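Uncharacterized protein (Capnocytophaga ochracea, PDB 4W9R) is of unknown function but carries a putative esterase domain of the alpha/beta-hydrolase clan, so it is probably related to enzymes that cleave ester bonds. Local coordinates at residues 60-65 with 228-233; 79-84 with 150-155; 129-134 with 157-162; 234-239 with 264-269. All blocks are in the same frame, centred on the assembly; numbering follows the deposited sequence.

Contact 1. Residues 60-65 with 228-233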
# COMPACT_ATOMS: atom_id res chain seq x y z
N PHE B 60 14.45 -1.33 -0.97
CA PHE B 60 14.71 -2.76 -1.09
C PHE B 60 15.42 -3.10 -2.40
O PHE B 60 15.65 -4.26 -2.71
CB PHE B 60 13.41 -3.56 -0.98
CG PHE B 60 12.88 -3.67 0.42
CD1 PHE B 60 13.53 -4.46 1.36
CD2 PHE B 60 11.73 -3.01 0.80
CE1 PHE B 60 13.05 -4.57 2.65
CE2 PHE B 60 11.24 -3.11 2.09
CZ PHE B 60 11.90 -3.90 3.02
N GLY B 61 15.74 -2.06 -3.17
CA GLY B 61 16.46 -2.24 -4.42
C GLY B 61 15.63 -2.89 -5.51
O GLY B 61 16.17 -3.42 -6.48
N GLU B 62 14.31 -2.87 -5.34
CA GLU B 62 13.41 -3.43 -6.34
C GLU B 62 12.97 -2.39 -7.37
O GLU B 62 12.34 -2.73 -8.37
CB GLU B 62 12.18 -4.04 -5.66
CG GLU B 62 12.51 -5.14 -4.67
CD GLU B 62 11.27 -5.82 -4.11
OE1 GLU B 62 10.15 -5.47 -4.55
OE2 GLU B 62 11.41 -6.70 -3.24
N MSE B 63 13.32 -1.13 -7.12
CA MSE B 63 12.98 -0.04 -8.03
C MSE B 63 14.09 1.00 -8.09
O MSE B 63 14.77 1.24 -7.09
CB MSE B 63 11.68 0.64 -7.61
CG MSE B 63 10.42 0.01 -8.19
SE MSE B 63 8.83 1.10 -7.83
CE MSE B 63 9.37 2.74 -8.72
N PRO B 64 14.27 1.62 -9.26
CA PRO B 64 15.16 2.78 -9.38
C PRO B 64 14.51 4.01 -8.76
O PRO B 64 13.30 4.01 -8.54
CB PRO B 64 15.33 2.94 -10.89
CG PRO B 64 14.05 2.42 -11.45
CD PRO B 64 13.66 1.27 -10.55
N LYS B 65 15.30 5.04 -8.47
CA LYS B 65 14.75 6.30 -8.01
C LYS B 65 13.87 6.91 -9.10
O LYS B 65 14.26 6.96 -10.26
CB LYS B 65 15.86 7.28 -7.61
CG LYS B 65 16.64 6.87 -6.37
CD LYS B 65 17.78 7.84 -6.10
CE LYS B 65 18.56 7.45 -4.85
NZ LYS B 65 17.70 7.45 -3.63
N ALA B 228 1.13 -3.36 -9.25
CA ALA B 228 1.51 -2.76 -10.53
C ALA B 228 2.97 -2.34 -10.54
O ALA B 228 3.70 -2.66 -11.48
CB ALA B 228 0.62 -1.56 -10.83
N LEU B 229 3.40 -1.65 -9.49
CA LEU B 229 4.79 -1.23 -9.36
C LEU B 229 5.73 -2.43 -9.27
O LEU B 229 6.83 -2.41 -9.82
CB LEU B 229 4.98 -0.34 -8.14
CG LEU B 229 4.28 1.02 -8.16
CD1 LEU B 229 4.45 1.72 -6.83
CD2 LEU B 229 4.81 1.88 -9.30
N ASP B 230 5.28 -3.47 -8.58
CA ASP B 230 6.08 -4.67 -8.38
C ASP B 230 6.39 -5.36 -9.70
O ASP B 230 7.54 -5.72 -9.97
CB ASP B 230 5.36 -5.64 -7.45
CG ASP B 230 6.16 -6.91 -7.20
OD1 ASP B 230 7.36 -6.80 -6.87
OD2 ASP B 230 5.59 -8.01 -7.34
N MSE B 231 5.37 -5.54 -10.53
CA MSE B 231 5.51 -6.29 -11.78
C MSE B 231 6.16 -5.48 -12.89
O MSE B 231 6.94 -6.02 -13.68
CB MSE B 231 4.14 -6.79 -12.24
CG MSE B 231 3.55 -7.86 -11.34
SE MSE B 231 1.76 -8.37 -11.89
CE MSE B 231 0.91 -6.63 -11.71
N CYS B 232 5.84 -4.20 -12.96
CA CYS B 232 6.36 -3.33 -14.01
C CYS B 232 7.88 -3.16 -13.90
O CYS B 232 8.60 -3.22 -14.90
CB CYS B 232 5.68 -1.97 -13.97
SG CYS B 232 6.22 -0.81 -15.25
N PHE B 233 8.35 -2.96 -12.68
CA PHE B 233 9.77 -2.73 -12.42
C PHE B 233 10.52 -4.01 -12.05
O PHE B 233 11.70 -3.96 -11.69
CB PHE B 233 9.94 -1.69 -11.31
CG PHE B 233 9.55 -0.30 -11.73
CD1 PHE B 233 8.27 0.17 -11.51
CD2 PHE B 233 10.47 0.53 -12.35
CE1 PHE B 233 7.91 1.45 -11.90
CE2 PHE B 233 10.12 1.80 -12.74
CZ PHE B 233 8.84 2.27 -12.52
O HOH W 1 10.28 -4.61 -8.88
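Phe-233 sets CG anti to the carbonyl carbon (chi1 -70°), directing its ring from the end of helix 217-232 at the loop 60-65, while the selenomethionine Met-63 runs out extended and bends at chi3 (60°) to fold its methyl over that ring. Met-63 CE sits over one face, 3.8 Å from the centroid of the Phe-233 ring and 15° off its normal, a CH-pi contact; Met-63 SE comes obliquely to the same ring, adding a Met-aromatic contact. Met-63 CG packs on Phe-233 CB at 3.6 Å, and SE reaches Leu-229 CB at 4.1 Å. A flexible unbranched chain suits this place, since it can follow both ring and helix. Pro-64 CD meets Phe-233 CD2 obliquely at 3.7 Å. An alanine at Phe-233 would take away the ring under Met-63 CE and beside Pro-64 CD, and would probably leave little of the apolar join beyond Met-63 against Leu-229.

Beside the apolar part, water 1 donates to Glu-62 O at 2.8 Å and to Asp-230 O at 3.2 Å, tying loop to helix. The like charges Glu-62 OE1 and Asp-230 OD1 stand 3.9 Å apart. Their repulsion is probably eased by Lys-237, in a salt bridge with Asp-230 and a weak, long ion pair with Glu-62, whose OE2 also hydrogen-bonds Asn-218 of the second subunit.

Gly-61, at positive phi in a Schellman motif, ends helix 43-59, on whose Tyr-57 Met-63 and Leu-229 both rest; Ala-228 and Cys-232 turn instead to strands 143-149 and 171-180 of the central sheet.

Contact 2. Residues 79-84 with 150-155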
# COMPACT_ATOMS: atom_id res chain seq x y z
N VAL B 79 -12.05 14.69 -16.02
CA VAL B 79 -11.63 13.30 -16.08
C VAL B 79 -12.69 12.33 -16.62
O VAL B 79 -12.45 11.13 -16.70
CB VAL B 79 -11.20 12.80 -14.69
CG1 VAL B 79 -10.00 13.59 -14.20
CG2 VAL B 79 -12.36 12.91 -13.71
N THR B 80 -13.86 12.85 -16.99
CA THR B 80 -14.96 11.97 -17.38
C THR B 80 -15.16 11.86 -18.88
O THR B 80 -15.35 12.86 -19.58
CB THR B 80 -16.29 12.43 -16.75
OG1 THR B 80 -16.18 12.42 -15.33
CG2 THR B 80 -17.42 11.51 -17.18
N VAL B 81 -15.12 10.62 -19.38
CA VAL B 81 -15.43 10.33 -20.77
C VAL B 81 -16.92 9.99 -20.89
O VAL B 81 -17.38 8.99 -20.34
CB VAL B 81 -14.59 9.16 -21.30
CG1 VAL B 81 -14.98 8.83 -22.73
CG2 VAL B 81 -13.11 9.48 -21.20
N VAL B 82 -17.66 10.82 -21.62
CA VAL B 82 -19.10 10.66 -21.72
C VAL B 82 -19.49 9.48 -22.59
O VAL B 82 -18.78 9.12 -23.54
CB VAL B 82 -19.77 11.94 -22.27
CG1 VAL B 82 -19.54 13.10 -21.32
CG2 VAL B 82 -19.25 12.26 -23.66
N GLU B 83 -20.62 8.86 -22.27
CA GLU B 83 -21.07 7.65 -22.94
C GLU B 83 -21.49 7.93 -24.38
O GLU B 83 -21.37 7.06 -25.25
CB GLU B 83 -22.23 7.01 -22.17
CG GLU B 83 -22.24 5.49 -22.19
CD GLU B 83 -22.79 4.91 -23.47
OE1 GLU B 83 -23.56 5.61 -24.16
OE2 GLU B 83 -22.46 3.75 -23.79
N GLU B 84 -21.96 9.15 -24.63
CA GLU B 84 -22.48 9.52 -25.94
C GLU B 84 -21.42 9.43 -27.04
O GLU B 84 -21.60 8.71 -28.03
CB GLU B 84 -23.06 10.93 -25.89
CG GLU B 84 -23.74 11.39 -27.18
CD GLU B 84 -24.30 12.79 -27.07
OE1 GLU B 84 -23.95 13.51 -26.11
OE2 GLU B 84 -25.10 13.18 -27.96
N VAL B 150 -14.28 3.72 -13.91
CA VAL B 150 -15.68 3.75 -14.32
C VAL B 150 -15.67 3.70 -15.84
O VAL B 150 -15.32 4.68 -16.49
CB VAL B 150 -16.40 5.02 -13.83
CG1 VAL B 150 -17.87 4.98 -14.23
CG2 VAL B 150 -16.24 5.17 -12.32
N ALA B 151 -16.07 2.57 -16.40
CA ALA B 151 -15.79 2.34 -17.82
C ALA B 151 -17.00 2.47 -18.74
O ALA B 151 -18.13 2.65 -18.29
CB ALA B 151 -15.17 0.96 -17.99
N LEU B 152 -16.72 2.37 -20.03
CA LEU B 152 -17.74 2.22 -21.06
C LEU B 152 -17.53 0.88 -21.74
O LEU B 152 -16.56 0.71 -22.49
CB LEU B 152 -17.66 3.37 -22.06
CG LEU B 152 -17.64 4.77 -21.46
CD1 LEU B 152 -17.48 5.83 -22.55
CD2 LEU B 152 -18.90 5.03 -20.65
N PRO B 153 -18.43 -0.08 -21.50
CA PRO B 153 -18.31 -1.42 -22.08
C PRO B 153 -18.20 -1.43 -23.60
O PRO B 153 -17.47 -2.26 -24.15
CB PRO B 153 -19.60 -2.11 -21.62
CG PRO B 153 -19.93 -1.44 -20.33
CD PRO B 153 -19.53 -0.00 -20.52
N ARG B 154 -18.88 -0.51 -24.28
CA ARG B 154 -18.90 -0.48 -25.74
C ARG B 154 -17.54 -0.10 -26.34
O ARG B 154 -17.29 -0.36 -27.52
CB ARG B 154 -19.97 0.48 -26.25
CG ARG B 154 -19.78 1.93 -25.81
CD ARG B 154 -20.86 2.83 -26.39
NE ARG B 154 -20.54 3.28 -27.74
CZ ARG B 154 -20.15 4.52 -28.04
NH1 ARG B 154 -20.05 5.43 -27.09
NH2 ARG B 154 -19.87 4.84 -29.30
N MSE B 155 -16.68 0.50 -25.54
CA MSE B 155 -15.38 0.97 -26.03
C MSE B 155 -14.30 -0.09 -25.88
O MSE B 155 -13.14 0.14 -26.23
CB MSE B 155 -14.96 2.24 -25.30
CG MSE B 155 -15.91 3.41 -25.51
SE MSE B 155 -16.16 3.82 -27.40
CE MSE B 155 -14.31 4.23 -27.87
O HOH W 2 -21.01 1.64 -22.89
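Leu-152 carries the tight half of this contact between two loops. Its CG stands anti to the carbonyl carbon (chi1 -51°), so the two methyls divide the opposite loop between them. Leu-152 CD1 touches Val-81 CG1 at 3.9 Å and lies against the backbone at Val-82 O, 3.7 Å away. Leu-152 CD2 lies 3.7 Å from Glu-83 CG. Branched apolar residues suit this buried end, where Leu-152 also packs on Phe-127 of helix 123-128, and Val-81 on Tyr-131 and Pro-88.

Toward solvent the packing gives way to long, charged and exposed chains. Glu-83 bends at chi2 (-79°), which lays its carboxylate beside the stem of Arg-154, OE2 being 3.2 Å from Arg-154 CD. Arg-154 takes the crowded first torsion, CG between backbone N and carbonyl carbon (chi1 60°), and carries its guanidinium back over Met-155 SE, which lies 4.1 Å from the guanidinium plane over its centre. Water 2 donates to Glu-83 OE2 at 2.7 Å and accepts a weak hydrogen bond from Arg-154 N.

Backbone hydrogen bonds join Val-150 to Glu-123, just after strand 116-122, where alpha/beta hydrolases have their nucleophile elbow. Glu-83 OE2 and Arg-154 NH1, 4.4 Å apart, are too distant for a salt bridge, so their opposite charges probably attract only diffusely; what clearly joins the loops is the leucine packing and a water bridge, weak at one end.

Contact 3. Residues 129-134 with 157-162; sequences ANYYML and EEFSHA
Ser-160 OG is held twice, by a hydrogen bond with Ala-199 N and a weak one with Met-196 O, fixing the side of helix 156-165 turned away from segment 129-134. The facing side is mostly apolar, with Glu-158 beside Leu-134 at its exposed margin. Phe-159 reaches across (chi1 -72°, CG anti to the carbonyl carbon) and sets its edge against Tyr-131 in a T-shaped pair, centroids 4.9 Å apart and planes at 81°. The apex atom, Phe-159 CZ, stands 3.5 Å above the Tyr-131 ring plane, over its centre. An alanine at Tyr-131 would probably leave Phe-159 without this aromatic face and would lose the hydrogen bond between Tyr-131 OH and Gly-86 O. The selenomethionine Met-133 bends at chi3, bringing CE to the edge of the Phe-159 ring and 3.6 Å from Ala-162 CB. Leu-134 completes the grip, with CG 3.9 Å from Phe-159 CE1 and CD2 3.9 Å from Ala-162 CB. The small alanine lets both chains come close to the helix.

Asn-130 OD1 bonds Tyr-173 OH of strand 171-180, Met-133 rests on Ile-144 of strand 143-149, and Phe-159 touches Met-196 of helix 183-196.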
# COMPACT_ATOMS: atom_id res chain seq x y z
N ALA B 129 -7.39 7.38 -18.54
CA ALA B 129 -5.99 7.06 -18.75
C ALA B 129 -5.80 6.00 -19.84
O ALA B 129 -4.73 5.92 -20.45
CB ALA B 129 -5.35 6.60 -17.45
N ASN B 130 -6.82 5.19 -20.07
CA ASN B 130 -6.76 4.15 -21.10
C ASN B 130 -6.53 4.73 -22.49
O ASN B 130 -5.89 4.10 -23.33
CB ASN B 130 -8.04 3.32 -21.10
CG ASN B 130 -8.21 2.49 -19.85
OD1 ASN B 130 -7.23 2.07 -19.24
ND2 ASN B 130 -9.46 2.24 -19.47
N TYR B 131 -7.05 5.93 -22.71
CA TYR B 131 -7.06 6.52 -24.04
C TYR B 131 -5.69 6.99 -24.52
O TYR B 131 -5.53 7.39 -25.67
CB TYR B 131 -8.06 7.68 -24.08
CG TYR B 131 -9.49 7.20 -24.15
CD1 TYR B 131 -10.17 6.80 -23.01
CD2 TYR B 131 -10.16 7.13 -25.37
CE1 TYR B 131 -11.48 6.35 -23.07
CE2 TYR B 131 -11.47 6.68 -25.44
CZ TYR B 131 -12.12 6.29 -24.29
OH TYR B 131 -13.42 5.85 -24.36
N TYR B 132 -4.70 6.93 -23.64
CA TYR B 132 -3.33 7.24 -24.04
C TYR B 132 -2.76 6.13 -24.92
O TYR B 132 -1.74 6.32 -25.59
CB TYR B 132 -2.45 7.47 -22.81
CG TYR B 132 -2.78 8.75 -22.08
CD1 TYR B 132 -2.47 9.98 -22.65
CD2 TYR B 132 -3.40 8.74 -20.84
CE1 TYR B 132 -2.78 11.16 -22.00
CE2 TYR B 132 -3.71 9.92 -20.19
CZ TYR B 132 -3.39 11.13 -20.77
OH TYR B 132 -3.69 12.31 -20.13
N MSE B 133 -3.42 4.97 -24.92
CA MSE B 133 -3.06 3.87 -25.81
C MSE B 133 -3.39 4.19 -27.26
O MSE B 133 -2.80 3.61 -28.18
CB MSE B 133 -3.80 2.59 -25.40
CG MSE B 133 -3.20 1.85 -24.22
SE MSE B 133 -4.38 0.42 -23.63
CE MSE B 133 -4.88 -0.29 -25.36
N LEU B 134 -4.33 5.10 -27.47
CA LEU B 134 -4.83 5.40 -28.81
C LEU B 134 -4.05 6.53 -29.48
O LEU B 134 -4.40 6.95 -30.58
CB LEU B 134 -6.32 5.75 -28.75
CG LEU B 134 -7.21 4.74 -28.01
CD1 LEU B 134 -8.66 5.17 -28.05
CD2 LEU B 134 -7.03 3.34 -28.57
N GLU B 157 -13.87 -3.00 -27.44
CA GLU B 157 -13.38 -3.54 -28.70
C GLU B 157 -12.29 -2.67 -29.32
O GLU B 157 -11.36 -3.17 -29.94
CB GLU B 157 -14.54 -3.71 -29.69
N GLU B 158 -12.42 -1.35 -29.14
CA GLU B 158 -11.47 -0.42 -29.74
C GLU B 158 -10.10 -0.50 -29.07
O GLU B 158 -9.07 -0.38 -29.73
CB GLU B 158 -12.01 1.01 -29.68
CG GLU B 158 -11.14 2.03 -30.40
CD GLU B 158 -11.86 3.32 -30.69
OE1 GLU B 158 -13.11 3.30 -30.76
OE2 GLU B 158 -11.19 4.36 -30.84
N PHE B 159 -10.10 -0.71 -27.75
CA PHE B 159 -8.85 -0.87 -27.02
C PHE B 159 -8.25 -2.25 -27.29
O PHE B 159 -7.04 -2.45 -27.15
CB PHE B 159 -9.06 -0.67 -25.52
CG PHE B 159 -9.32 0.76 -25.13
CD1 PHE B 159 -8.29 1.68 -25.13
CD2 PHE B 159 -10.59 1.18 -24.77
CE1 PHE B 159 -8.52 3.00 -24.78
CE2 PHE B 159 -10.83 2.49 -24.42
CZ PHE B 159 -9.79 3.40 -24.42
N SER B 160 -9.10 -3.19 -27.69
CA SER B 160 -8.64 -4.53 -28.04
C SER B 160 -7.75 -4.49 -29.27
O SER B 160 -6.71 -5.15 -29.32
CB SER B 160 -9.84 -5.46 -28.29
OG SER B 160 -9.41 -6.76 -28.64
N HIS B 161 -8.15 -3.69 -30.25
CA HIS B 161 -7.37 -3.53 -31.48
C HIS B 161 -6.02 -2.88 -31.19
O HIS B 161 -5.01 -3.23 -31.81
CB HIS B 161 -8.15 -2.70 -32.50
CG HIS B 161 -9.42 -3.36 -32.96
ND1 HIS B 161 -10.51 -2.64 -33.38
CD2 HIS B 161 -9.76 -4.66 -33.07
CE1 HIS B 161 -11.48 -3.47 -33.73
NE2 HIS B 161 -11.04 -4.71 -33.55
N ALA B 162 -6.01 -1.93 -30.26
CA ALA B 162 -4.78 -1.23 -29.90
C ALA B 162 -3.79 -2.18 -29.22
O ALA B 162 -2.59 -2.12 -29.49
CB ALA B 162 -5.09 -0.05 -28.99

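Contact 4. Residues 234-239 with 264-269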
# COMPACT_ATOMS: atom_id res chain seq x y z
N ASP B 234 9.84 -5.15 -12.14
CA ASP B 234 10.37 -6.43 -11.68
C ASP B 234 11.76 -6.78 -12.22
O ASP B 234 12.55 -7.43 -11.53
CB ASP B 234 9.39 -7.55 -12.06
CG ASP B 234 9.81 -8.90 -11.51
OD1 ASP B 234 9.61 -9.13 -10.30
OD2 ASP B 234 10.33 -9.73 -12.29
N ILE B 235 12.06 -6.36 -13.44
CA ILE B 235 13.35 -6.65 -14.06
C ILE B 235 14.51 -6.01 -13.29
O ILE B 235 15.65 -6.45 -13.39
CB ILE B 235 13.38 -6.18 -15.54
CG1 ILE B 235 14.58 -6.76 -16.28
CG2 ILE B 235 13.37 -4.66 -15.63
CD1 ILE B 235 14.61 -8.28 -16.30
N TYR B 236 14.21 -4.98 -12.51
CA TYR B 236 15.22 -4.25 -11.76
C TYR B 236 15.68 -5.03 -10.53
O TYR B 236 16.75 -4.77 -9.99
CB TYR B 236 14.69 -2.87 -11.35
CG TYR B 236 15.73 -1.92 -10.79
CD1 TYR B 236 16.00 -1.87 -9.43
CD2 TYR B 236 16.42 -1.06 -11.63
CE1 TYR B 236 16.95 -1.00 -8.92
CE2 TYR B 236 17.36 -0.18 -11.13
CZ TYR B 236 17.62 -0.15 -9.77
OH TYR B 236 18.56 0.72 -9.27
N LYS B 237 14.85 -5.97 -10.09
CA LYS B 237 15.12 -6.75 -8.89
C LYS B 237 16.47 -7.48 -8.96
O LYS B 237 16.91 -7.87 -10.04
CB LYS B 237 14.01 -7.78 -8.65
CG LYS B 237 12.73 -7.21 -8.05
CD LYS B 237 11.76 -8.33 -7.70
CE LYS B 237 10.45 -7.79 -7.13
NZ LYS B 237 9.68 -7.00 -8.13
N PRO B 238 17.12 -7.64 -7.80
CA PRO B 238 18.35 -8.43 -7.71
C PRO B 238 18.11 -9.89 -8.08
O PRO B 238 16.97 -10.35 -8.02
CB PRO B 238 18.75 -8.30 -6.24
CG PRO B 238 18.08 -7.05 -5.77
CD PRO B 238 16.78 -7.01 -6.52
N ILE B 239 19.17 -10.61 -8.44
CA ILE B 239 19.03 -12.02 -8.78
C ILE B 239 18.94 -12.86 -7.52
O ILE B 239 19.85 -12.85 -6.69
CB ILE B 239 20.21 -12.51 -9.64
CG1 ILE B 239 20.35 -11.64 -10.90
CG2 ILE B 239 20.03 -13.97 -10.02
CD1 ILE B 239 21.51 -12.03 -11.78
N ASN B 264 20.66 -5.06 -19.79
CA ASN B 264 20.24 -4.46 -21.05
C ASN B 264 18.72 -4.30 -21.08
O ASN B 264 18.20 -3.28 -21.53
CB ASN B 264 20.71 -5.30 -22.24
CG ASN B 264 22.19 -5.14 -22.51
OD1 ASN B 264 22.80 -4.14 -22.14
ND2 ASN B 264 22.78 -6.13 -23.17
N THR B 265 18.02 -5.32 -20.60
CA THR B 265 16.57 -5.30 -20.53
C THR B 265 16.10 -4.21 -19.57
O THR B 265 15.09 -3.55 -19.81
CB THR B 265 16.01 -6.66 -20.07
OG1 THR B 265 16.42 -7.68 -21.00
CG2 THR B 265 14.49 -6.63 -20.02
N ILE B 266 16.85 -4.02 -18.48
CA ILE B 266 16.56 -2.95 -17.53
C ILE B 266 16.61 -1.60 -18.23
O ILE B 266 15.72 -0.77 -18.05
CB ILE B 266 17.56 -2.96 -16.35
CG1 ILE B 266 17.35 -4.20 -15.48
CG2 ILE B 266 17.40 -1.71 -15.51
CD1 ILE B 266 18.31 -4.29 -14.32
N TYR B 267 17.63 -1.39 -19.05
CA TYR B 267 17.77 -0.12 -19.76
C TYR B 267 16.68 0.05 -20.82
O TYR B 267 16.21 1.16 -21.05
CB TYR B 267 19.15 -0.02 -20.42
CG TYR B 267 19.32 1.25 -21.22
CD1 TYR B 267 19.50 2.48 -20.59
CD2 TYR B 267 19.31 1.23 -22.61
CE1 TYR B 267 19.65 3.64 -21.32
CE2 TYR B 267 19.47 2.39 -23.35
CZ TYR B 267 19.64 3.59 -22.70
OH TYR B 267 19.79 4.75 -23.42
N LYS B 268 16.29 -1.04 -21.46
CA LYS B 268 15.28 -0.98 -22.51
C LYS B 268 13.90 -0.65 -21.94
O LYS B 268 13.21 0.24 -22.43
CB LYS B 268 15.23 -2.30 -23.29
CG LYS B 268 14.32 -2.26 -24.50
CD LYS B 268 14.46 -3.52 -25.35
CE LYS B 268 13.64 -3.41 -26.63
NZ LYS B 268 13.83 -4.60 -27.51
N GLN B 269 13.50 -1.39 -20.91
CA GLN B 269 12.19 -1.19 -20.30
C GLN B 269 12.11 0.02 -19.38
O GLN B 269 11.18 0.82 -19.47
CB GLN B 269 11.78 -2.44 -19.52
CG GLN B 269 11.82 -3.73 -20.32
CD GLN B 269 11.27 -4.91 -19.54
OE1 GLN B 269 10.94 -4.80 -18.36
NE2 GLN B 269 11.16 -6.06 -20.21
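Residues 234-236 make a 3-10 turn, closed by Lys-237 N to Asp-234 O at 3.1 Å, and approach helix 255-270 with the CA atoms of Ile-235 and Ile-266 6.0 Å apart. The turn follows helix 217-232, the helix after the last strand of the alpha/beta-hydrolase sheet, so the contact joins that fold to the helices leading into the C-terminal region.

Ile-235 points toward the helix, its CG1 anti to the backbone N (chi1 -167°) and reaching Thr-265 CG2 at 3.7 Å and Ile-266 CG1 at 3.9 Å, whereas its CG2 turns to Gln-269 OE1, 3.7 Å off. One branched residue thus meets three helix positions, two of them a full turn apart. With CG2 anti to the backbone N, Thr-265 presents its methyl, while OG1 hydrogen-bonds Asn-261 O in its own helix. Ile-266 crosses Ile-235 obliquely, its chain extended (chi2 178°): its CG1 is 3.5 Å from Ile-235 O, and its CD1 comes near Tyr-236 CA. That carbonyl oxygen is satisfied by Lys-262 NZ, which also bonds Lys-237 O.

Tyr-236 is met obliquely, Ile-266 CG2 lying 4.1 Å from its CD2. Its ring also makes a cation-pi contact with Lys-274, whose NZ hydrogen-bonds Tyr-236 O. Across the segments there is no hydrogen bond; the join rests on van der Waals packing, mainly aliphatic, with the buried Ile-266 shielded by Ile-235 and Tyr-236. Within the turn, Lys-237 bends back in a salt bridge, its NZ 3.0 Å from Asp-234 OD1 and 25° out of the carboxylate plane.

Contacts 1 and 4 both lie near the centre of the chain, but the first is buried and the second at the surface; contacts 2 and 3 are partly buried toward one end. Contacts 1 and 4 follow one another along helix 217-232 and its continuation, and touch: Lys-237 bonds Asp-230, and Tyr-236 packs against the loop of contact 1. Contacts 2 and 3 interlock in sequence and meet at Tyr-131 of contact 3, whose hydroxyl touches Val-81 and Met-155 of contact 2. The two groups do not touch. Aromatic faces serve contacts 1 and 3, aliphatic branches contacts 2 and 4; the charges of contact 2 are exposed, whereas those of contact 1 are buried and answered by Lys-237.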